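PDB 5U22: N2152 from Neocallimastix frontalis, which is a family 39 glycoside hydrolase, built of a TIM barrel and a beta sandwich, that probably cleaves glycosidic bonds in rare arabinosyl substrates. Local coordinates for residues Y45-E49 / I81-V87; R98-A104 / N138-I144; K179-F185 / P207-H213. One frame throughout, in Å; residues are numbered along the deposited sequence.

Interaction 1: Y45-E49 / I81-V87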
# COMPACT_ATOMS: atom_id res chain seq x y z
N TYR A 45 -9.92 -2.70 -5.28
CA TYR A 45 -11.23 -3.35 -5.11
C TYR A 45 -11.38 -3.94 -3.71
O TYR A 45 -12.11 -4.93 -3.51
CB TYR A 45 -11.48 -4.45 -6.14
CG TYR A 45 -11.88 -3.99 -7.53
CD1 TYR A 45 -10.93 -3.50 -8.43
CD2 TYR A 45 -13.21 -4.11 -7.97
CE1 TYR A 45 -11.29 -3.13 -9.71
CE2 TYR A 45 -13.58 -3.72 -9.27
CZ TYR A 45 -12.61 -3.24 -10.13
OH TYR A 45 -12.96 -2.86 -11.41
N GLY A 46 -10.67 -3.38 -2.73
CA GLY A 46 -10.73 -3.92 -1.39
C GLY A 46 -11.99 -3.54 -0.66
O GLY A 46 -12.40 -4.24 0.27
N LEU A 47 -12.61 -2.43 -1.07
CA LEU A 47 -13.87 -1.96 -0.52
C LEU A 47 -14.81 -1.73 -1.69
O LEU A 47 -14.44 -1.04 -2.64
CB LEU A 47 -13.66 -0.66 0.27
CG LEU A 47 -14.91 0.03 0.83
CD1 LEU A 47 -15.65 -0.90 1.78
CD2 LEU A 47 -14.52 1.33 1.54
N ILE A 48 -16.00 -2.31 -1.63
CA ILE A 48 -16.98 -2.08 -2.70
C ILE A 48 -18.30 -1.61 -2.10
O ILE A 48 -18.34 -1.20 -0.93
CB ILE A 48 -17.17 -3.34 -3.56
CG1 ILE A 48 -17.65 -4.53 -2.72
CG2 ILE A 48 -15.84 -3.69 -4.26
CD1 ILE A 48 -17.84 -5.78 -3.55
N GLU A 49 -19.37 -1.64 -2.90
CA GLU A 49 -20.60 -0.95 -2.51
C GLU A 49 -21.15 -1.49 -1.20
O GLU A 49 -21.60 -0.71 -0.35
CB GLU A 49 -21.65 -1.05 -3.62
CG GLU A 49 -21.39 -0.17 -4.84
CD GLU A 49 -20.58 -0.88 -5.91
OE1 GLU A 49 -19.89 -1.88 -5.57
OE2 GLU A 49 -20.63 -0.46 -7.09
N ILE A 81 -18.76 -4.65 -9.90
CA ILE A 81 -18.77 -4.00 -8.59
C ILE A 81 -17.67 -2.95 -8.50
O ILE A 81 -16.73 -2.92 -9.30
CB ILE A 81 -18.59 -5.02 -7.43
CG1 ILE A 81 -17.14 -5.48 -7.28
CG2 ILE A 81 -19.56 -6.20 -7.56
CD1 ILE A 81 -16.53 -6.24 -8.46
N GLY A 82 -17.79 -2.09 -7.48
CA GLY A 82 -16.70 -1.25 -7.02
C GLY A 82 -16.81 0.23 -7.30
O GLY A 82 -15.80 0.93 -7.17
N ASP A 83 -17.98 0.73 -7.68
CA ASP A 83 -18.13 2.11 -8.13
C ASP A 83 -17.43 3.07 -7.17
O ASP A 83 -17.73 3.09 -5.97
CB ASP A 83 -19.61 2.46 -8.25
CG ASP A 83 -19.83 3.89 -8.70
OD1 ASP A 83 -19.87 4.78 -7.82
OD2 ASP A 83 -19.98 4.12 -9.92
N VAL A 84 -16.50 3.87 -7.71
CA VAL A 84 -15.64 4.68 -6.85
C VAL A 84 -16.43 5.78 -6.15
O VAL A 84 -16.07 6.18 -5.04
CB VAL A 84 -14.47 5.25 -7.65
CG1 VAL A 84 -14.96 6.32 -8.66
CG2 VAL A 84 -13.38 5.82 -6.70
N ILE A 85 -17.50 6.28 -6.76
CA ILE A 85 -18.27 7.32 -6.08
C ILE A 85 -18.98 6.73 -4.86
O ILE A 85 -19.01 7.34 -3.79
CB ILE A 85 -19.24 8.01 -7.05
CG1 ILE A 85 -18.44 8.84 -8.06
CG2 ILE A 85 -20.21 8.90 -6.27
CD1 ILE A 85 -19.28 9.57 -9.08
N LYS A 86 -19.56 5.53 -5.01
CA LYS A 86 -20.15 4.84 -3.87
C LYS A 86 -19.09 4.48 -2.84
O LYS A 86 -19.35 4.55 -1.63
CB LYS A 86 -20.89 3.57 -4.32
CG LYS A 86 -22.09 3.81 -5.24
CD LYS A 86 -22.86 5.09 -4.89
CE LYS A 86 -23.71 4.96 -3.63
NZ LYS A 86 -23.73 6.23 -2.84
N VAL A 87 -17.89 4.08 -3.28
CA VAL A 87 -16.85 3.71 -2.33
C VAL A 87 -16.37 4.94 -1.57
O VAL A 87 -16.20 4.90 -0.34
CB VAL A 87 -15.69 3.01 -3.06
CG1 VAL A 87 -14.50 2.83 -2.13
CG2 VAL A 87 -16.16 1.66 -3.59
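The chain of 45-49 passes the start of helix 84-91 without strand pairing, Ile48 CA coming 4.4 Å from Gly82 CA and Glu49 running beside Lys86. Glu49 makes the polar grip. Its chain bends at chi2 (91°) and brings the carboxylate over the turn before the helix, where two successive backbone N-H groups point to it. OE1 accepts from Gly82 N at 2.8 Å, on its syn side, tilted 24° from the carboxylate plane. OE2 takes Asp83 N at 3.0 Å from well above that plane. The two oxygens thus grip two successive N-H groups, a task for which a long acid is well suited. Asp83 is the N-cap of the helix: its OD1 receives Lys86 N at 2.9 Å through the anti lone pair. The rest of the side-chain contact is largely apolar. Ile48 CG2 meets Ile81 CG1 at 3.7 Å as the two side chains cross. Val87 slides past Leu47, with Val87 CG1 against Leu47 CD2. Gly82 fits because a CB there would run into Tyr45 CE2 and the carbonyl O of Ile81. At the Tyr45 ring, Ile81 O sits 3.3 Å from CE2, at the edge and near the ring plane. The hydroxyl of Tyr45 is held by Asp105 and its ring stacks on Trp280, with a bound bis-tris molecule about 6 Å from the side chain. Two acids, Glu49 and Asp83, therefore gather at one helix start, their OE2 and OD1 5.3 Å apart; the backbone N-H groups and the positive end of the helix probably ease their mutual repulsion.

Interaction 2: R98-A104 / N138-I144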
# COMPACT_ATOMS: atom_id res chain seq x y z
N ARG A 98 -8.79 8.18 1.54
CA ARG A 98 -9.07 8.60 0.17
C ARG A 98 -9.16 7.38 -0.73
O ARG A 98 -8.85 6.26 -0.33
CB ARG A 98 -8.00 9.56 -0.40
CG ARG A 98 -8.16 10.99 0.05
CD ARG A 98 -7.23 11.29 1.18
NE ARG A 98 -5.83 11.25 0.78
CZ ARG A 98 -4.90 10.51 1.38
NH1 ARG A 98 -5.22 9.74 2.42
NH2 ARG A 98 -3.64 10.57 0.96
N VAL A 99 -9.57 7.60 -1.98
CA VAL A 99 -9.70 6.48 -2.91
C VAL A 99 -9.27 6.92 -4.30
O VAL A 99 -9.65 8.00 -4.78
CB VAL A 99 -11.13 5.89 -2.92
CG1 VAL A 99 -12.18 6.97 -3.25
CG2 VAL A 99 -11.20 4.72 -3.87
N THR A 100 -8.46 6.09 -4.95
CA THR A 100 -7.96 6.33 -6.30
C THR A 100 -9.05 6.00 -7.32
O THR A 100 -9.68 4.94 -7.23
CB THR A 100 -6.73 5.47 -6.55
OG1 THR A 100 -5.70 5.78 -5.60
CG2 THR A 100 -6.20 5.65 -7.97
N ILE A 101 -9.24 6.88 -8.30
CA ILE A 101 -10.16 6.64 -9.41
C ILE A 101 -9.42 5.95 -10.55
O ILE A 101 -8.64 6.59 -11.26
CB ILE A 101 -10.79 7.95 -9.90
CG1 ILE A 101 -11.58 8.61 -8.77
CG2 ILE A 101 -11.67 7.68 -11.12
CD1 ILE A 101 -11.90 10.07 -9.01
N GLU A 102 -9.73 4.68 -10.79
CA GLU A 102 -9.11 3.93 -11.89
C GLU A 102 -9.97 4.07 -13.14
O GLU A 102 -10.93 3.33 -13.35
CB GLU A 102 -8.93 2.46 -11.50
CG GLU A 102 -8.10 1.64 -12.51
CD GLU A 102 -8.24 0.13 -12.31
OE1 GLU A 102 -9.19 -0.29 -11.63
OE2 GLU A 102 -7.40 -0.63 -12.85
N LEU A 103 -9.64 5.05 -13.98
CA LEU A 103 -10.48 5.33 -15.15
C LEU A 103 -10.50 4.17 -16.14
O LEU A 103 -11.49 4.00 -16.85
CB LEU A 103 -9.99 6.61 -15.85
CG LEU A 103 -10.13 7.92 -15.07
CD1 LEU A 103 -9.35 9.05 -15.74
CD2 LEU A 103 -11.60 8.29 -14.97
N ALA A 104 -9.42 3.38 -16.22
CA ALA A 104 -9.35 2.31 -17.21
C ALA A 104 -10.53 1.36 -17.09
O ALA A 104 -11.01 0.83 -18.10
CB ALA A 104 -8.04 1.53 -17.07
N ASN A 138 -12.84 13.41 -1.29
CA ASN A 138 -11.89 12.45 -0.75
C ASN A 138 -11.36 11.49 -1.81
O ASN A 138 -10.98 10.36 -1.49
CB ASN A 138 -12.50 11.68 0.42
CG ASN A 138 -13.79 10.95 0.07
OD1 ASN A 138 -14.43 11.25 -0.93
ND2 ASN A 138 -14.17 9.99 0.91
N PHE A 139 -11.32 11.92 -3.07
CA PHE A 139 -10.61 11.15 -4.08
C PHE A 139 -9.13 11.50 -4.03
O PHE A 139 -8.74 12.63 -3.73
CB PHE A 139 -11.17 11.43 -5.47
CG PHE A 139 -12.65 11.23 -5.57
CD1 PHE A 139 -13.18 9.95 -5.67
CD2 PHE A 139 -13.51 12.32 -5.57
CE1 PHE A 139 -14.56 9.76 -5.77
CE2 PHE A 139 -14.87 12.14 -5.65
CZ PHE A 139 -15.40 10.86 -5.76
N TYR A 140 -8.31 10.49 -4.30
CA TYR A 140 -6.86 10.63 -4.32
C TYR A 140 -6.38 11.23 -5.63
O TYR A 140 -5.38 11.97 -5.65
CB TYR A 140 -6.24 9.25 -4.13
CG TYR A 140 -4.75 9.17 -3.89
CD1 TYR A 140 -4.15 9.83 -2.83
CD2 TYR A 140 -3.96 8.36 -4.70
CE1 TYR A 140 -2.78 9.69 -2.60
CE2 TYR A 140 -2.60 8.23 -4.47
CZ TYR A 140 -2.02 8.90 -3.43
OH TYR A 140 -0.66 8.73 -3.22
N GLY A 141 -7.05 10.91 -6.72
CA GLY A 141 -6.70 11.45 -8.02
C GLY A 141 -7.39 10.66 -9.11
O GLY A 141 -8.03 9.63 -8.85
N ASN A 142 -7.27 11.17 -10.33
CA ASN A 142 -7.73 10.49 -11.54
C ASN A 142 -6.57 9.70 -12.13
O ASN A 142 -5.58 10.29 -12.59
CB ASN A 142 -8.24 11.48 -12.58
CG ASN A 142 -9.49 12.22 -12.14
OD1 ASN A 142 -9.61 13.44 -12.31
ND2 ASN A 142 -10.43 11.49 -11.59
N GLU A 143 -6.70 8.38 -12.17
CA GLU A 143 -5.68 7.50 -12.72
C GLU A 143 -6.05 7.17 -14.16
O GLU A 143 -7.12 6.59 -14.41
CB GLU A 143 -5.55 6.24 -11.86
CG GLU A 143 -4.42 5.32 -12.27
CD GLU A 143 -4.40 4.04 -11.45
OE1 GLU A 143 -5.38 3.77 -10.72
OE2 GLU A 143 -3.39 3.30 -11.54
N ILE A 144 -5.19 7.53 -15.11
CA ILE A 144 -5.57 7.55 -16.52
C ILE A 144 -5.72 6.13 -17.07
O ILE A 144 -6.63 5.86 -17.86
CB ILE A 144 -4.56 8.39 -17.33
CG1 ILE A 144 -4.81 9.88 -17.07
CG2 ILE A 144 -4.64 8.07 -18.84
CD1 ILE A 144 -3.87 10.82 -17.83
O HOH W 1 -7.02 3.76 -14.60
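Arg98 opens the pairing with Asn138, laying CG over the carbonyl of Asn138, 3.3 Å from its O. The NH2 end of its guanidinium reaches the Tyr140 ring near CE1, the two planes 75° apart, while NH1 is held by Gly96 and Asn65. Val99 uses both its backbone N-H and its C=O, giving the first to Asn138 O and receiving Tyr140 N on the second at 2.9 Å; its side chain lies alongside Phe139. Opposite Thr100 stand two residues, Tyr140 and Gly141, a beta bulge in this parallel pair, so Ile101 N bonds to Gly141 O. Thr100 OG1 lies 3.2 Å from Tyr140 CD2, and its CG2, anti to the backbone N, turns to Glu143 OE1. Ile101 sends CG1 anti to its carbonyl carbon (chi1 -61°), which carries CD1 to within 3.6 Å of Phe139 CD1, and Phe127 of helix 117-134 packs on the same side chain. An alanine here is likely to open a gap between the Phe139 ring and that helix, since CG1, CG2 and CD1 would be gone. Glu102 runs side by side with Glu143, its OE2 5.3 Å from Glu143 OE1. Leu103 N bonds to Glu143 O at 3.0 Å, and a water joins the same oxygen to Ala104 N. The two faces differ in chemistry: Val99, Ile101 and Phe139 form a greasy surface for the barrel helices, whereas Thr100, Glu102 and Glu143 point into the polar interior, where Glu143 bonds to Ser184 through OE2 and forms a salt bridge with Arg68 through OE1, and bis-tris lies about 5 Å from Glu102.

Interaction 3: K179-F185 / P207-H213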
# COMPACT_ATOMS: atom_id res chain seq x y z
N LYS A 179 -5.66 15.57 -8.79
CA LYS A 179 -4.39 14.96 -9.13
C LYS A 179 -4.56 13.99 -10.29
O LYS A 179 -5.61 13.35 -10.45
CB LYS A 179 -3.81 14.22 -7.94
CG LYS A 179 -3.64 15.09 -6.70
CD LYS A 179 -2.36 15.90 -6.81
CE LYS A 179 -2.07 16.64 -5.52
NZ LYS A 179 -3.05 17.71 -5.28
N ILE A 180 -3.51 13.87 -11.10
CA ILE A 180 -3.45 12.90 -12.19
C ILE A 180 -2.39 11.86 -11.84
O ILE A 180 -1.25 12.20 -11.49
CB ILE A 180 -3.15 13.57 -13.53
CG1 ILE A 180 -4.31 14.51 -13.91
CG2 ILE A 180 -2.97 12.52 -14.62
CD1 ILE A 180 -4.05 15.34 -15.18
N ILE A 181 -2.75 10.58 -11.96
CA ILE A 181 -1.96 9.47 -11.44
C ILE A 181 -1.57 8.55 -12.59
O ILE A 181 -2.42 8.17 -13.40
CB ILE A 181 -2.76 8.67 -10.39
CG1 ILE A 181 -3.13 9.54 -9.20
CG2 ILE A 181 -1.97 7.43 -9.93
CD1 ILE A 181 -4.17 8.88 -8.30
N GLY A 182 -0.31 8.15 -12.63
CA GLY A 182 0.11 7.14 -13.59
C GLY A 182 1.62 7.02 -13.63
O GLY A 182 2.31 7.65 -12.83
N PRO A 183 2.15 6.24 -14.58
CA PRO A 183 1.46 5.57 -15.68
C PRO A 183 0.94 4.18 -15.35
O PRO A 183 0.41 3.53 -16.24
CB PRO A 183 2.55 5.48 -16.75
CG PRO A 183 3.80 5.27 -15.95
CD PRO A 183 3.61 6.04 -14.65
N SER A 184 1.11 3.72 -14.10
CA SER A 184 0.49 2.49 -13.60
C SER A 184 1.06 1.22 -14.25
O SER A 184 0.34 0.25 -14.47
CB SER A 184 -1.04 2.53 -13.77
OG SER A 184 -1.55 3.77 -13.30
N PHE A 185 2.37 1.22 -14.51
CA PHE A 185 3.02 0.05 -15.09
C PHE A 185 2.75 -1.20 -14.25
O PHE A 185 2.71 -1.14 -13.02
CB PHE A 185 4.54 0.23 -15.14
CG PHE A 185 5.03 1.33 -16.02
CD1 PHE A 185 4.55 1.50 -17.30
CD2 PHE A 185 6.05 2.17 -15.57
CE1 PHE A 185 5.04 2.51 -18.11
CE2 PHE A 185 6.54 3.19 -16.38
CZ PHE A 185 6.04 3.35 -17.65
N PRO A 207 2.68 13.14 -14.46
CA PRO A 207 1.66 12.90 -13.44
C PRO A 207 1.97 13.69 -12.17
O PRO A 207 3.13 14.02 -11.89
CB PRO A 207 1.74 11.39 -13.19
CG PRO A 207 3.13 11.02 -13.57
CD PRO A 207 3.54 11.97 -14.68
N ASP A 208 0.93 14.00 -11.42
CA ASP A 208 1.14 14.57 -10.09
C ASP A 208 1.61 13.51 -9.11
O ASP A 208 2.38 13.81 -8.18
CB ASP A 208 -0.14 15.20 -9.58
CG ASP A 208 -0.64 16.25 -10.52
OD1 ASP A 208 0.17 17.12 -10.91
OD2 ASP A 208 -1.83 16.18 -10.89
N ILE A 209 1.15 12.27 -9.28
CA ILE A 209 1.50 11.14 -8.43
C ILE A 209 1.96 10.02 -9.36
O ILE A 209 1.20 9.60 -10.24
CB ILE A 209 0.32 10.68 -7.56
CG1 ILE A 209 -0.32 11.87 -6.83
CG2 ILE A 209 0.77 9.62 -6.56
CD1 ILE A 209 -1.65 11.53 -6.13
N ILE A 210 3.20 9.56 -9.17
CA ILE A 210 3.76 8.50 -10.01
C ILE A 210 3.26 7.16 -9.50
O ILE A 210 3.19 6.93 -8.29
CB ILE A 210 5.30 8.58 -10.02
CG1 ILE A 210 5.89 7.76 -11.17
CG2 ILE A 210 5.89 8.13 -8.68
CD1 ILE A 210 5.70 8.42 -12.54
N ALA A 211 2.90 6.27 -10.41
CA ALA A 211 2.27 5.01 -10.04
C ALA A 211 2.89 3.86 -10.81
O ALA A 211 3.07 3.94 -12.03
CB ALA A 211 0.76 5.04 -10.32
N TRP A 212 3.17 2.77 -10.10
CA TRP A 212 3.42 1.48 -10.73
C TRP A 212 3.06 0.39 -9.74
O TRP A 212 2.70 0.67 -8.58
CB TRP A 212 4.87 1.34 -11.21
CG TRP A 212 5.95 1.26 -10.16
CD1 TRP A 212 6.44 0.12 -9.56
CD2 TRP A 212 6.72 2.35 -9.64
NE1 TRP A 212 7.45 0.45 -8.69
CE2 TRP A 212 7.65 1.81 -8.72
CE3 TRP A 212 6.71 3.74 -9.86
CZ2 TRP A 212 8.56 2.61 -8.01
CZ3 TRP A 212 7.62 4.53 -9.17
CH2 TRP A 212 8.53 3.96 -8.25
N HIS A 213 3.16 -0.85 -10.19
CA HIS A 213 2.76 -2.01 -9.41
C HIS A 213 3.99 -2.82 -9.00
O HIS A 213 4.99 -2.85 -9.71
CB HIS A 213 1.80 -2.88 -10.20
CG HIS A 213 0.54 -2.16 -10.56
ND1 HIS A 213 -0.36 -2.64 -11.50
CD2 HIS A 213 0.02 -1.00 -10.11
CE1 HIS A 213 -1.37 -1.80 -11.60
NE2 HIS A 213 -1.16 -0.79 -10.77
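Ile181 and Ala211 meet in the tight middle of the contact, Ile181 CG2 resting 3.6 Å from Ala211 CB; the small methyl suits a place so near the neighbouring strand. Ile209 lies side by side with Ile181, pointing the same way, and brings CD1 against CG1 at 3.9 Å. Gly182 has only backbone to offer: its N-H bonds to Ile209 O, and its own O accepts Ala211 N at 2.8 Å. Pro183, joined to it by a cis peptide and without an N-H to give, puts CD beside Ile210 CD1 and CG over one face of the Phe185 ring, toward its rim. Strands 180-185 and 209-212 run parallel, only 14° apart, and belong to a right-handed beta-alpha-beta crossover of the TIM barrel, with helix 190-202 between them. At their C-terminal ends Phe185 O receives His213 N at 2.9 Å, and Ser184 O stands over a face of the imidazole, toward its rim; Glu147 holds this ring through ND1, and the side chain lies about 5 Å from a bound bis-tris. The solvent side lies at the N-terminal ends, with Lys179 exposed and Asp208 partly so. There Asp208 reaches back, CG anti to its carbonyl carbon (chi1 -57°), and OD2 accepts Ile180 N at 2.9 Å on its anti side; OD1 makes a salt bridge to Arg172. Lys179 crosses Asp208 at about a right angle, its CD 3.6 Å from Asp208 CB, but the chain bends away again and leaves NZ 5.9 Å from OD2, so this long, exposed lysine meets the acid with its methylenes.

From the N terminus the three contacts close loops in series, and none nests in or crosses another. Interaction 1 closes the first, which contains helix 55-58 and strand 66-70, and fastens the 45-49 loop to the start of helix 84-91. That helix leads to strand 98-102, and its Val84 packs on Val99 and Ile101, joining interaction 1 to interaction 2. Interaction 2 closes the crossover through helix 117-134, interaction 3 the one through helix 190-202. The neighbouring strands 139-143 and 180-185 link the latter two, with a probable hydrogen bond between Glu143 OE2 and Ser184 OG. Interactions 1 and 3, with centres about 20 Å apart, do not touch.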